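Local coordinates for protein putative branched-chain amino acid aminotransferase IlvE (Streptococcus mutans, PDB 4DQN) that probably transfers the amino group between isoleucine, valine or leucine and 2-oxoglutarate, as a pyridoxal-phosphate-dependent fold-type IV branched-chain aminotransferase, at residues Phe23-Tyr28 / Ala107-Arg112; Ala60-Lys65 / Ala186-Gly191; Leu94-Pro99 / Asp146-Thr151. One frame throughout, in Å; residues are numbered along the deposited sequence.

Overall arrangement
All three contacts reach the seven-stranded antiparallel sheet of the chain. Interactions 1 and 3 meet neighbouring strands of it, 24-30 and 147-157, and their centres lie about 15 Å apart; they touch through backbone and side chains, with Tyr25 CE1 3.8 Å from Phe150 CD2. Interaction 2 brings strand 59-68 to the loop before helix 190-205, its centre about 17 Å from that of interaction 1 and 14 Å from that of interaction 3, which it meets where Ala60 packs on Met95. Along the chain, interaction 3 is nested within the loop closed by interaction 2, while interaction 1 crosses both. Interaction 3 thus touches both the helix-on-sheet and predicted cofactor-lysine contacts, which do not meet.

Interaction 1: Phe23-Tyr28 / Ala107-Arg112; sequences FRYISY and AKQVVR
Tyr25 and Val110 join strand 24-30 to helix 100-113, a helix packed on the antiparallel sheet of a class-IV aminotransferase. The axes of 24-28 and 107-112 come within 7.7 Å and run at 149° between their N-to-C directions, so the two segments are roughly antiparallel. The backbones are nearest at Arg24 and Val110, whose CA atoms are 5.9 Å apart.

The apolar part of the contact is centred on one methyl group. Val110 CG2 lies 3.5 Å from Tyr25 CB and 3.6 Å from Tyr25 N, which places it against the root of the tyrosine and not its ring. The other methyl of the valine, CG1, is more loosely placed, 4.3 Å from Phe23 O. Val110 also touches Ala154 on strand 147-157, and Tyr25 touches Phe150 on that strand.

The polar groups find their bonds outside the two segments. Tyr25 OH and Ser27 OG are both hydrogen-bonded to Lys102 NZ, and Gln109 NE2 is hydrogen-bonded to Asp105 OD2. Arg24, whose CB points away from the helix, forms a salt bridge with Glu49 of the second subunit.

Between Tyr25 and Gln109 the contact is one of ring edge and amide. With Tyr25 CG anti to the backbone N (chi1 172°), the ring sets off toward Gln109. Their planes stand 84° apart, and Gln109 NE2 lies near the ring plane, 3.8 Å from Tyr25 CE2.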
ATOM      1  N   PHE A  23     -25.046  10.307   8.017  1.00 26.91           N
ATOM      2  CA  PHE A  23     -24.120  10.334   9.157  1.00 28.61           C
ATOM      3  C   PHE A  23     -23.011   9.291   9.059  1.00 28.47           C
ATOM      4  O   PHE A  23     -23.255   8.179   8.588  1.00 25.88           O
ATOM      5  CB  PHE A  23     -24.894  10.116  10.467  1.00 30.20           C
ATOM      6  CG  PHE A  23     -25.928  11.163  10.725  1.00 32.62           C
ATOM      7  CD1 PHE A  23     -25.560  12.411  11.219  1.00 32.45           C
ATOM      8  CD2 PHE A  23     -27.263  10.916  10.448  1.00 34.15           C
ATOM      9  CE1 PHE A  23     -26.513  13.395  11.436  1.00 35.50           C
ATOM     10  CE2 PHE A  23     -28.221  11.892  10.666  1.00 33.81           C
ATOM     11  CZ  PHE A  23     -27.846  13.133  11.156  1.00 35.13           C
ATOM     12  N   ARG A  24     -21.793   9.660   9.475  1.00 25.88           N
ATOM     13  CA  ARG A  24     -20.718   8.685   9.707  1.00 28.53           C
ATOM     14  C   ARG A  24     -20.189   8.931  11.083  1.00 25.31           C
ATOM     15  O   ARG A  24     -20.303  10.044  11.604  1.00 24.96           O
ATOM     16  CB  ARG A  24     -19.488   8.894   8.822  1.00 29.95           C
ATOM     17  CG  ARG A  24     -19.685   9.065   7.386  1.00 40.62           C
ATOM     18  CD  ARG A  24     -19.431  10.495   6.996  1.00 29.07           C
ATOM     19  NE  ARG A  24     -20.709  11.138   6.907  1.00 39.34           N
ATOM     20  CZ  ARG A  24     -21.592  10.876   5.963  1.00 30.90           C
ATOM     21  NH1 ARG A  24     -21.330  10.001   4.983  1.00 28.24           N
ATOM     22  NH2 ARG A  24     -22.737  11.521   5.993  1.00 34.68           N
ATOM     23  N   TYR A  25     -19.561   7.907  11.652  1.00 27.44           N
ATOM     24  CA  TYR A  25     -18.808   8.042  12.894  1.00 23.73           C
ATOM     25  C   TYR A  25     -17.370   8.453  12.584  1.00 25.10           C
ATOM     26  O   TYR A  25     -16.780   8.002  11.599  1.00 23.81           O
ATOM     27  CB  TYR A  25     -18.819   6.697  13.613  1.00 24.67           C
ATOM     28  CG  TYR A  25     -17.943   6.570  14.841  1.00 26.46           C
ATOM     29  CD1 TYR A  25     -16.572   6.317  14.731  1.00 27.59           C
ATOM     30  CD2 TYR A  25     -18.493   6.642  16.105  1.00 25.54           C
ATOM     31  CE1 TYR A  25     -15.780   6.166  15.859  1.00 27.59           C
ATOM     32  CE2 TYR A  25     -17.711   6.492  17.240  1.00 31.15           C
ATOM     33  CZ  TYR A  25     -16.363   6.255  17.111  1.00 30.37           C
ATOM     34  OH  TYR A  25     -15.601   6.091  18.248  1.00 33.50           O
ATOM     35  N   ILE A  26     -16.798   9.300  13.432  1.00 25.24           N
ATOM     36  CA  ILE A  26     -15.393   9.668  13.301  1.00 24.93           C
ATOM     37  C   ILE A  26     -14.780   9.896  14.680  1.00 27.35           C
ATOM     38  O   ILE A  26     -15.415  10.459  15.574  1.00 26.26           O
ATOM     39  CB  ILE A  26     -15.190  10.917  12.386  1.00 25.63           C
ATOM     40  CG1 ILE A  26     -13.716  11.092  12.020  1.00 26.16           C
ATOM     41  CG2 ILE A  26     -15.731  12.190  13.056  1.00 26.08           C
ATOM     42  CD1 ILE A  26     -13.481  12.086  10.855  1.00 22.29           C
ATOM     43  N   SER A  27     -13.548   9.432  14.854  1.00 24.07           N
ATOM     44  CA  SER A  27     -12.839   9.551  16.118  1.00 26.01           C
ATOM     45  C   SER A  27     -11.394   9.852  15.772  1.00 28.60           C
ATOM     46  O   SER A  27     -10.859   9.299  14.802  1.00 25.22           O
ATOM     47  CB  SER A  27     -12.936   8.245  16.919  1.00 26.52           C
ATOM     48  OG  SER A  27     -12.258   8.342  18.170  1.00 26.46           O
ATOM     49  N   TYR A  28     -10.776  10.735  16.550  1.00 24.86           N
ATOM     50  CA  TYR A  28      -9.403  11.153  16.299  1.00 26.59           C
ATOM     51  C   TYR A  28      -8.486  10.636  17.393  1.00 28.66           C
ATOM     52  O   TYR A  28      -8.848  10.643  18.573  1.00 27.43           O
ATOM     53  CB  TYR A  28      -9.304  12.691  16.227  1.00 28.36           C
ATOM     54  CG  TYR A  28     -10.047  13.319  15.059  1.00 29.34           C
ATOM     55  CD1 TYR A  28     -11.419  13.546  15.120  1.00 30.71           C
ATOM     56  CD2 TYR A  28      -9.371  13.700  13.907  1.00 34.22           C
ATOM     57  CE1 TYR A  28     -12.099  14.131  14.056  1.00 33.77           C
ATOM     58  CE2 TYR A  28     -10.048  14.296  12.834  1.00 32.24           C
ATOM     59  CZ  TYR A  28     -11.407  14.498  12.925  1.00 33.95           C
ATOM     60  OH  TYR A  28     -12.089  15.074  11.874  1.00 40.78           O
ATOM     61  N   ALA A 107     -19.861   1.032  15.190  1.00 23.68           N
ATOM     62  CA  ALA A 107     -20.650   0.393  14.140  1.00 25.22           C
ATOM     63  C   ALA A 107     -22.147   0.523  14.427  1.00 26.78           C
ATOM     64  O   ALA A 107     -22.921   0.894  13.547  1.00 25.42           O
ATOM     65  CB  ALA A 107     -20.261  -1.071  14.007  1.00 26.84           C
ATOM     66  N   LYS A 108     -22.555   0.200  15.651  1.00 26.42           N
ATOM     67  CA  LYS A 108     -23.960   0.348  16.028  1.00 27.09           C
ATOM     68  C   LYS A 108     -24.477   1.779  15.889  1.00 27.21           C
ATOM     69  O   LYS A 108     -25.586   1.987  15.390  1.00 27.24           O
ATOM     70  CB  LYS A 108     -24.177  -0.151  17.451  1.00 27.81           C
ATOM     71  CG  LYS A 108     -24.008  -1.650  17.591  1.00 29.74           C
ATOM     72  CD  LYS A 108     -24.481  -2.108  18.969  1.00 36.95           C
ATOM     73  CE  LYS A 108     -24.388  -3.620  19.095  1.00 38.79           C
ATOM     74  NZ  LYS A 108     -24.828  -4.113  20.443  1.00 39.81           N
ATOM     75  N   GLN A 109     -23.689   2.763  16.336  1.00 25.63           N
ATOM     76  CA  GLN A 109     -24.078   4.166  16.186  1.00 27.07           C
ATOM     77  C   GLN A 109     -24.359   4.529  14.734  1.00 27.73           C
ATOM     78  O   GLN A 109     -25.300   5.279  14.451  1.00 29.39           O
ATOM     79  CB  GLN A 109     -22.984   5.107  16.704  1.00 28.52           C
ATOM     80  CG  GLN A 109     -22.862   5.199  18.216  1.00 31.41           C
ATOM     81  CD  GLN A 109     -21.884   6.286  18.622  1.00 29.99           C
ATOM     82  OE1 GLN A 109     -22.038   7.442  18.240  1.00 32.60           O
ATOM     83  NE2 GLN A 109     -20.857   5.911  19.378  1.00 27.83           N
ATOM     84  N   VAL A 110     -23.530   4.028  13.814  1.00 27.42           N
ATOM     85  CA  VAL A 110     -23.723   4.329  12.396  1.00 23.65           C
ATOM     86  C   VAL A 110     -24.995   3.674  11.854  1.00 25.25           C
ATOM     87  O   VAL A 110     -25.762   4.311  11.125  1.00 28.65           O
ATOM     88  CB  VAL A 110     -22.495   3.932  11.552  1.00 23.97           C
ATOM     89  CG1 VAL A 110     -22.762   4.173  10.060  1.00 24.23           C
ATOM     90  CG2 VAL A 110     -21.292   4.747  11.995  1.00 24.91           C
ATOM     91  N   VAL A 111     -25.230   2.417  12.221  1.00 26.54           N
ATOM     92  CA  VAL A 111     -26.440   1.718  11.793  1.00 25.71           C
ATOM     93  C   VAL A 111     -27.682   2.433  12.305  1.00 30.40           C
ATOM     94  O   VAL A 111     -28.595   2.746  11.526  1.00 29.45           O
ATOM     95  CB  VAL A 111     -26.460   0.280  12.305  1.00 27.93           C
ATOM     96  CG1 VAL A 111     -27.758  -0.394  11.910  1.00 29.42           C
ATOM     97  CG2 VAL A 111     -25.260  -0.495  11.740  1.00 24.41           C
ATOM     98  N   ARG A 112     -27.713   2.710  13.608  1.00 28.23           N
ATOM     99  CA  ARG A 112     -28.837   3.437  14.200  1.00 30.44           C
ATOM    100  C   ARG A 112     -29.055   4.802  13.547  1.00 30.47           C
ATOM    101  O   ARG A 112     -30.196   5.154  13.235  1.00 28.31           O
ATOM    102  CB  ARG A 112     -28.688   3.572  15.727  1.00 29.84           C
ATOM    103  CG  ARG A 112     -28.731   2.241  16.481  1.00 34.71           C
ATOM    104  CD  ARG A 112     -28.914   2.427  17.991  1.00 37.63           C
ATOM    105  NE  ARG A 112     -28.003   3.441  18.519  1.00 43.32           N
ATOM    106  CZ  ARG A 112     -26.915   3.172  19.236  1.00 43.55           C
ATOM    107  NH1 ARG A 112     -26.605   1.914  19.518  1.00 43.11           N
ATOM    108  NH2 ARG A 112     -26.140   4.161  19.676  1.00 40.73           N
TER

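Interaction 2: Ala60-Lys65 / Ala186-Gly191; sequences AFEGLK and AAKVGG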
ATOM      1  N   ALA A  60      -5.815   1.151   6.782  1.00 24.28           N
ATOM      2  CA  ALA A  60      -6.436  -0.153   6.911  1.00 25.87           C
ATOM      3  C   ALA A  60      -7.936   0.026   6.901  1.00 27.22           C
ATOM      4  O   ALA A  60      -8.452   1.098   7.243  1.00 26.56           O
ATOM      5  CB  ALA A  60      -6.006  -0.810   8.213  1.00 26.57           C
ATOM      6  N   PHE A  61      -8.656  -1.018   6.514  1.00 25.14           N
ATOM      7  CA  PHE A  61     -10.102  -0.916   6.539  1.00 22.53           C
ATOM      8  C   PHE A  61     -10.742  -2.237   6.918  1.00 29.34           C
ATOM      9  O   PHE A  61     -10.072  -3.263   6.999  1.00 26.54           O
ATOM     10  CB  PHE A  61     -10.649  -0.368   5.211  1.00 22.60           C
ATOM     11  CG  PHE A  61     -10.545  -1.331   4.050  1.00 26.98           C
ATOM     12  CD1 PHE A  61     -11.596  -2.197   3.746  1.00 30.51           C
ATOM     13  CD2 PHE A  61      -9.421  -1.341   3.245  1.00 30.07           C
ATOM     14  CE1 PHE A  61     -11.511  -3.069   2.662  1.00 31.76           C
ATOM     15  CE2 PHE A  61      -9.324  -2.210   2.162  1.00 32.77           C
ATOM     16  CZ  PHE A  61     -10.367  -3.076   1.870  1.00 31.69           C
ATOM     17  N   GLU A  62     -12.035  -2.177   7.208  1.00 25.43           N
ATOM     18  CA  GLU A  62     -12.831  -3.364   7.446  1.00 26.75           C
ATOM     19  C   GLU A  62     -14.090  -3.286   6.604  1.00 27.96           C
ATOM     20  O   GLU A  62     -14.346  -2.281   5.915  1.00 20.66           O
ATOM     21  CB  GLU A  62     -13.179  -3.494   8.928  1.00 26.44           C
ATOM     22  CG  GLU A  62     -12.123  -4.245   9.702  1.00 26.90           C
ATOM     23  CD  GLU A  62     -11.989  -5.687   9.237  1.00 29.54           C
ATOM     24  OE1 GLU A  62     -13.006  -6.278   8.793  1.00 27.36           O
ATOM     25  OE2 GLU A  62     -10.865  -6.236   9.327  1.00 31.07           O
ATOM     26  N   GLY A  63     -14.858  -4.366   6.638  1.00 25.07           N
ATOM     27  CA  GLY A  63     -16.112  -4.430   5.919  1.00 25.38           C
ATOM     28  C   GLY A  63     -17.016  -5.381   6.666  1.00 27.97           C
ATOM     29  O   GLY A  63     -16.621  -6.513   6.968  1.00 29.48           O
ATOM     30  N   LEU A  64     -18.224  -4.925   6.976  1.00 27.82           N
ATOM     31  CA  LEU A  64     -19.180  -5.769   7.689  1.00 26.98           C
ATOM     32  C   LEU A  64     -20.572  -5.267   7.379  1.00 27.01           C
ATOM     33  O   LEU A  64     -20.742  -4.129   6.940  1.00 27.72           O
ATOM     34  CB  LEU A  64     -18.903  -5.791   9.203  1.00 26.81           C
ATOM     35  CG  LEU A  64     -19.029  -4.511  10.044  1.00 27.87           C
ATOM     36  CD1 LEU A  64     -19.134  -4.845  11.529  1.00 28.54           C
ATOM     37  CD2 LEU A  64     -17.870  -3.529   9.793  1.00 26.12           C
ATOM     38  N   LYS A  65     -21.574  -6.120   7.575  1.00 25.09           N
ATOM     39  CA  LYS A  65     -22.929  -5.779   7.161  1.00 25.81           C
ATOM     40  C   LYS A  65     -23.910  -5.719   8.326  1.00 27.46           C
ATOM     41  O   LYS A  65     -23.735  -6.415   9.331  1.00 25.50           O
ATOM     42  CB  LYS A  65     -23.425  -6.787   6.109  1.00 24.92           C
ATOM     43  CG  LYS A  65     -22.831  -6.551   4.724  1.00 28.78           C
ATOM     44  CD  LYS A  65     -23.095  -7.740   3.794  1.00 26.75           C
ATOM     45  CE  LYS A  65     -22.731  -7.416   2.357  1.00 30.71           C
ATOM     46  NZ  LYS A  65     -22.940  -8.596   1.462  1.00 33.61           N
ATOM     47  N   ALA A 186      -1.598 -10.606   5.212  1.00 36.82           N
ATOM     48  CA  ALA A 186      -2.544 -11.041   6.249  1.00 39.61           C
ATOM     49  C   ALA A 186      -3.164  -9.838   6.968  1.00 42.63           C
ATOM     50  O   ALA A 186      -3.871  -9.983   7.979  1.00 43.65           O
ATOM     51  CB  ALA A 186      -1.845 -11.968   7.244  1.00 40.92           C
ATOM     52  N   ALA A 187      -2.886  -8.650   6.438  1.00 36.54           N
ATOM     53  CA  ALA A 187      -3.413  -7.401   6.982  1.00 37.85           C
ATOM     54  C   ALA A 187      -4.315  -6.739   5.940  1.00 37.84           C
ATOM     55  O   ALA A 187      -3.944  -6.647   4.765  1.00 35.98           O
ATOM     56  CB  ALA A 187      -2.248  -6.465   7.370  1.00 35.12           C
ATOM     57  N   LYS A 188      -5.501  -6.286   6.351  1.00 35.52           N
ATOM     58  CA  LYS A 188      -6.426  -5.641   5.414  1.00 33.90           C
ATOM     59  C   LYS A 188      -5.999  -4.194   5.164  1.00 33.67           C
ATOM     60  O   LYS A 188      -6.582  -3.254   5.722  1.00 28.95           O
ATOM     61  CB  LYS A 188      -7.861  -5.688   5.958  1.00 35.46           C
ATOM     62  CG  LYS A 188      -8.958  -5.601   4.890  1.00 33.41           C
ATOM     63  CD  LYS A 188     -10.270  -6.121   5.465  1.00 34.26           C
ATOM     64  CE  LYS A 188     -11.398  -6.064   4.451  1.00 37.37           C
ATOM     65  NZ  LYS A 188     -11.135  -6.933   3.264  1.00 39.00           N
ATOM     66  N   VAL A 189      -4.980  -4.018   4.322  1.00 33.07           N
ATOM     67  CA  VAL A 189      -4.426  -2.689   4.067  1.00 29.50           C
ATOM     68  C   VAL A 189      -4.440  -2.357   2.578  1.00 30.59           C
ATOM     69  O   VAL A 189      -4.344  -3.247   1.726  1.00 27.55           O
ATOM     70  CB  VAL A 189      -2.986  -2.560   4.618  1.00 30.85           C
ATOM     71  CG1 VAL A 189      -2.978  -2.800   6.104  1.00 32.44           C
ATOM     72  CG2 VAL A 189      -2.054  -3.561   3.937  1.00 28.74           C
ATOM     73  N   GLY A 190      -4.554  -1.071   2.270  1.00 30.16           N
ATOM     74  CA  GLY A 190      -4.603  -0.615   0.891  1.00 27.76           C
ATOM     75  C   GLY A 190      -3.500  -1.128  -0.020  1.00 28.47           C
ATOM     76  O   GLY A 190      -3.730  -1.336  -1.222  1.00 30.42           O
ATOM     77  N   GLY A 191      -2.302  -1.331   0.527  1.00 30.71           N
ATOM     78  CA  GLY A 191      -1.172  -1.749  -0.294  1.00 30.37           C
ATOM     79  C   GLY A 191      -1.428  -3.049  -1.052  1.00 34.45           C
ATOM     80  O   GLY A 191      -1.019  -3.199  -2.212  1.00 31.77           O
TER
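Lys188, predicted to carry the pyridoxal phosphate but without it in this structure, lies across Phe61 and buries more surface here than any other residue of the two segments. The close part of the contact begins at the backbone: Phe61 N donates to Lys188 O over 3.2 Å with an N-H...O angle of 159°, and the donor also lies close to the direction of the carbonyl bond. Ala60 CA adds a CA-H...O contact to the same carbonyl oxygen, which is thereby held from two neighbouring residues. Lys188 is the centre of an inverse gamma turn, closed by a weak hydrogen bond from Val189 N to Ala187 O.

The lysine chain then runs past the Phe61 carbonyl, with CD 3.2 Å from Phe61 O. It crosses the phenylalanine side chain at about a right angle. Lys188 CG forms a CH-pi contact over the centre of one ring face, 4.2 Å from the centroid and 10° off the normal, while CE lies 3.5 Å from Phe61 CE1. The chain is extended as far as CE and bends at chi4 (63°), which sets the direction of NZ; this amine is hydrogen-bonded to Tyr193 OH.

Packing is looser at two further pairs. Ala60 CB and Val189 CG1 are 4.2 Å apart, and Glu62 OE2 stays 3.9 Å from Lys188 CD. Glu62 OE2 forms a salt bridge with Arg85, and OE1 a hydrogen bond with Asn82. Lys188 keeps some exposure, whereas Phe61 and Glu62 are buried.

Strand 126-136 borders strand 59-68 within the sheet, helix 79-92 supplies Thr89 and Arg85 alongside, and the chain continues into helix 190-205.

Interaction 3: Leu94-Pro99 / Asp146-Thr151; sequences LMPQVP and DEYIFT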
ATOM      1  N   LEU A  94       1.910  -0.525  12.560  1.00 26.75           N
ATOM      2  CA  LEU A  94       2.276   0.388  13.643  1.00 28.16           C
ATOM      3  C   LEU A  94       1.235   1.485  13.853  1.00 26.19           C
ATOM      4  O   LEU A  94       1.593   2.638  14.106  1.00 28.09           O
ATOM      5  CB  LEU A  94       3.659   1.025  13.361  1.00 26.42           C
ATOM      6  CG  LEU A  94       4.901   0.347  13.940  1.00 37.58           C
ATOM      7  CD1 LEU A  94       4.714  -1.134  14.081  1.00 33.67           C
ATOM      8  CD2 LEU A  94       6.148   0.655  13.099  1.00 35.90           C
ATOM      9  N   MET A  95      -0.047   1.134  13.721  1.00 25.77           N
ATOM     10  CA  MET A  95      -1.144   2.052  14.028  1.00 25.54           C
ATOM     11  C   MET A  95      -1.722   1.630  15.369  1.00 26.33           C
ATOM     12  O   MET A  95      -1.720   0.445  15.687  1.00 26.93           O
ATOM     13  CB  MET A  95      -2.243   1.980  12.945  1.00 25.23           C
ATOM     14  CG  MET A  95      -1.755   2.415  11.550  1.00 26.04           C
ATOM     15  SD  MET A  95      -3.084   2.842  10.387  1.00 28.84           S
ATOM     16  CE  MET A  95      -3.525   1.196   9.889  1.00 24.84           C
ATOM     17  N   PRO A  96      -2.203   2.597  16.169  1.00 26.95           N
ATOM     18  CA  PRO A  96      -2.803   2.247  17.466  1.00 28.32           C
ATOM     19  C   PRO A  96      -4.086   1.464  17.267  1.00 27.14           C
ATOM     20  O   PRO A  96      -4.851   1.765  16.333  1.00 27.90           O
ATOM     21  CB  PRO A  96      -3.128   3.610  18.086  1.00 26.84           C
ATOM     22  CG  PRO A  96      -3.211   4.579  16.896  1.00 28.51           C
ATOM     23  CD  PRO A  96      -2.174   4.052  15.935  1.00 26.53           C
ATOM     24  N   GLN A  97      -4.334   0.476  18.120  1.00 27.03           N
ATOM     25  CA  GLN A  97      -5.534  -0.337  17.984  1.00 24.70           C
ATOM     26  C   GLN A  97      -6.814   0.427  18.324  1.00 25.61           C
ATOM     27  O   GLN A  97      -6.831   1.300  19.194  1.00 25.75           O
ATOM     28  CB  GLN A  97      -5.435  -1.573  18.880  1.00 25.57           C
ATOM     29  CG  GLN A  97      -4.400  -2.612  18.439  1.00 25.01           C
ATOM     30  CD  GLN A  97      -4.425  -3.828  19.336  1.00 30.80           C
ATOM     31  OE1 GLN A  97      -5.377  -4.018  20.098  1.00 26.84           O
ATOM     32  NE2 GLN A  97      -3.387  -4.650  19.267  1.00 27.73           N
ATOM     33  N   VAL A  98      -7.893   0.090  17.628  1.00 25.48           N
ATOM     34  CA  VAL A  98      -9.229   0.521  18.025  1.00 25.37           C
ATOM     35  C   VAL A  98      -9.793  -0.625  18.851  1.00 24.96           C
ATOM     36  O   VAL A  98      -9.952  -1.731  18.329  1.00 28.50           O
ATOM     37  CB  VAL A  98     -10.130   0.742  16.785  1.00 25.23           C
ATOM     38  CG1 VAL A  98     -11.580   1.015  17.198  1.00 26.09           C
ATOM     39  CG2 VAL A  98      -9.601   1.893  15.941  1.00 23.91           C
ATOM     40  N   PRO A  99     -10.051  -0.395  20.155  1.00 27.62           N
ATOM     41  CA  PRO A  99     -10.553  -1.489  21.002  1.00 26.00           C
ATOM     42  C   PRO A  99     -11.878  -2.065  20.504  1.00 27.40           C
ATOM     43  O   PRO A  99     -12.659  -1.367  19.854  1.00 25.56           O
ATOM     44  CB  PRO A  99     -10.737  -0.820  22.375  1.00 27.62           C
ATOM     45  CG  PRO A  99      -9.657   0.298  22.379  1.00 33.17           C
ATOM     46  CD  PRO A  99      -9.681   0.803  20.940  1.00 23.86           C
ATOM     47  N   ASP A 146       1.709  10.157  14.335  1.00 31.08           N
ATOM     48  CA  ASP A 146       1.265  10.186  15.723  1.00 35.22           C
ATOM     49  C   ASP A 146      -0.175  10.673  15.873  1.00 34.10           C
ATOM     50  O   ASP A 146      -0.711  10.718  16.986  1.00 35.81           O
ATOM     51  CB  ASP A 146       2.246  10.902  16.666  1.00 42.65           C
ATOM     52  CG  ASP A 146       2.630  12.270  16.196  1.00 48.42           C
ATOM     53  OD1 ASP A 146       1.799  12.952  15.544  1.00 50.20           O
ATOM     54  OD2 ASP A 146       3.777  12.674  16.496  1.00 56.52           O
ATOM     55  N   GLU A 147      -0.806  10.989  14.742  1.00 25.84           N
ATOM     56  CA  GLU A 147      -2.245  11.293  14.710  1.00 29.10           C
ATOM     57  C   GLU A 147      -2.971  10.299  13.804  1.00 26.02           C
ATOM     58  O   GLU A 147      -2.465   9.946  12.742  1.00 25.05           O
ATOM     59  CB  GLU A 147      -2.483  12.721  14.197  1.00 32.31           C
ATOM     60  CG  GLU A 147      -1.932  13.821  15.109  1.00 34.59           C
ATOM     61  CD  GLU A 147      -2.087  15.207  14.505  1.00 44.19           C
ATOM     62  OE1 GLU A 147      -3.147  15.482  13.901  1.00 42.46           O
ATOM     63  OE2 GLU A 147      -1.140  16.016  14.617  1.00 50.54           O
ATOM     64  N   TYR A 148      -4.149   9.835  14.216  1.00 24.71           N
ATOM     65  CA  TYR A 148      -4.903   8.888  13.398  1.00 23.75           C
ATOM     66  C   TYR A 148      -6.369   9.247  13.344  1.00 24.04           C
ATOM     67  O   TYR A 148      -6.904   9.886  14.262  1.00 24.75           O
ATOM     68  CB  TYR A 148      -4.741   7.459  13.943  1.00 24.98           C
ATOM     69  CG  TYR A 148      -3.312   6.982  13.842  1.00 25.21           C
ATOM     70  CD1 TYR A 148      -2.378   7.329  14.810  1.00 25.76           C
ATOM     71  CD2 TYR A 148      -2.893   6.213  12.756  1.00 25.83           C
ATOM     72  CE1 TYR A 148      -1.054   6.922  14.709  1.00 26.23           C
ATOM     73  CE2 TYR A 148      -1.569   5.790  12.639  1.00 25.43           C
ATOM     74  CZ  TYR A 148      -0.662   6.143  13.628  1.00 28.95           C
ATOM     75  OH  TYR A 148       0.643   5.735  13.535  1.00 28.52           O
ATOM     76  N   ILE A 149      -7.024   8.836  12.262  1.00 24.82           N
ATOM     77  CA  ILE A 149      -8.483   8.913  12.185  1.00 23.17           C
ATOM     78  C   ILE A 149      -9.061   7.519  12.127  1.00 22.57           C
ATOM     79  O   ILE A 149      -8.560   6.685  11.384  1.00 23.02           O
ATOM     80  CB  ILE A 149      -8.936   9.708  10.938  1.00 24.68           C
ATOM     81  CG1 ILE A 149      -8.584  11.188  11.115  1.00 23.92           C
ATOM     82  CG2 ILE A 149     -10.451   9.587  10.728  1.00 22.94           C
ATOM     83  CD1 ILE A 149      -8.920  12.054   9.906  1.00 25.66           C
ATOM     84  N   PHE A 150     -10.105   7.261  12.921  1.00 22.39           N
ATOM     85  CA  PHE A 150     -10.930   6.073  12.746  1.00 22.65           C
ATOM     86  C   PHE A 150     -12.332   6.535  12.376  1.00 22.50           C
ATOM     87  O   PHE A 150     -12.968   7.291  13.119  1.00 24.87           O
ATOM     88  CB  PHE A 150     -10.958   5.210  14.020  1.00 21.88           C
ATOM     89  CG  PHE A 150     -11.888   4.009  13.929  1.00 23.87           C
ATOM     90  CD1 PHE A 150     -11.673   3.005  12.981  1.00 22.93           C
ATOM     91  CD2 PHE A 150     -12.967   3.882  14.796  1.00 23.93           C
ATOM     92  CE1 PHE A 150     -12.542   1.889  12.899  1.00 23.74           C
ATOM     93  CE2 PHE A 150     -13.837   2.775  14.728  1.00 25.61           C
ATOM     94  CZ  PHE A 150     -13.621   1.778  13.780  1.00 24.86           C
ATOM     95  N   THR A 151     -12.804   6.109  11.209  1.00 23.23           N
ATOM     96  CA  THR A 151     -14.136   6.487  10.764  1.00 24.44           C
ATOM     97  C   THR A 151     -14.913   5.273  10.263  1.00 25.60           C
ATOM     98  O   THR A 151     -14.331   4.341   9.710  1.00 23.35           O
ATOM     99  CB  THR A 151     -14.068   7.606   9.683  1.00 25.60           C
ATOM    100  OG1 THR A 151     -15.392   7.989   9.291  1.00 25.83           O
ATOM    101  CG2 THR A 151     -13.267   7.159   8.442  1.00 21.78           C
TER
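Pro96 sets its CD over the Tyr148 ring, and two residues further on Val98 covers Phe150, so that the connection between helices 79-92 and 100-113 packs on strand 147-157 of the antiparallel sheet. The helix 79-92 ends in a Schellman motif with Leu94, at positive phi, as its C-prime residue, and the chain then passes along the strand. Pro99 takes the N-cap position of the next helix.

Tyr148 meets two residues on one side of its plane, one over the centre and one obliquely near CE2. Pro96 CD stands over the centre of the ring face, making a CH-pi contact 3.4 Å from the centroid and 14° off the normal; Pro96 CG follows at 3.6 Å from Tyr148 CD1. With CG anti to the carbonyl carbon (chi1 -63°), Met95 brings that atom to 3.6 Å from Tyr148 CE2. The Met95 sulfur makes a Met-aromatic contact with SD 5.1 Å from the ring centroid and 71° off the normal, an oblique position out beyond CE2 and CD2, displaced to the same side of the ring plane as Pro96 CD. The side chain of Met95 also touches Leu133 and Ala90, and lies about 9 Å from that of Lys188, the predicted cofactor lysine.

The tyrosine hydroxyl shares weak hydrogen bonds with Ala145 O and Gln58 NE2. Tyr148 and Phe150 pair through their backbones with Tyr29 and Ser27 of strand 24-30, and Trp34 of strand 33-40 touches Tyr148, Phe150 and Val98.

Val98 and Phe150 cross at about a right angle. Both valine methyls meet the ring: CG1 reaches Phe150 CE2 at 3.8 Å, and CG2 makes a CH-pi contact over one face, offset toward the rim, 3.7 Å from Phe150 CG.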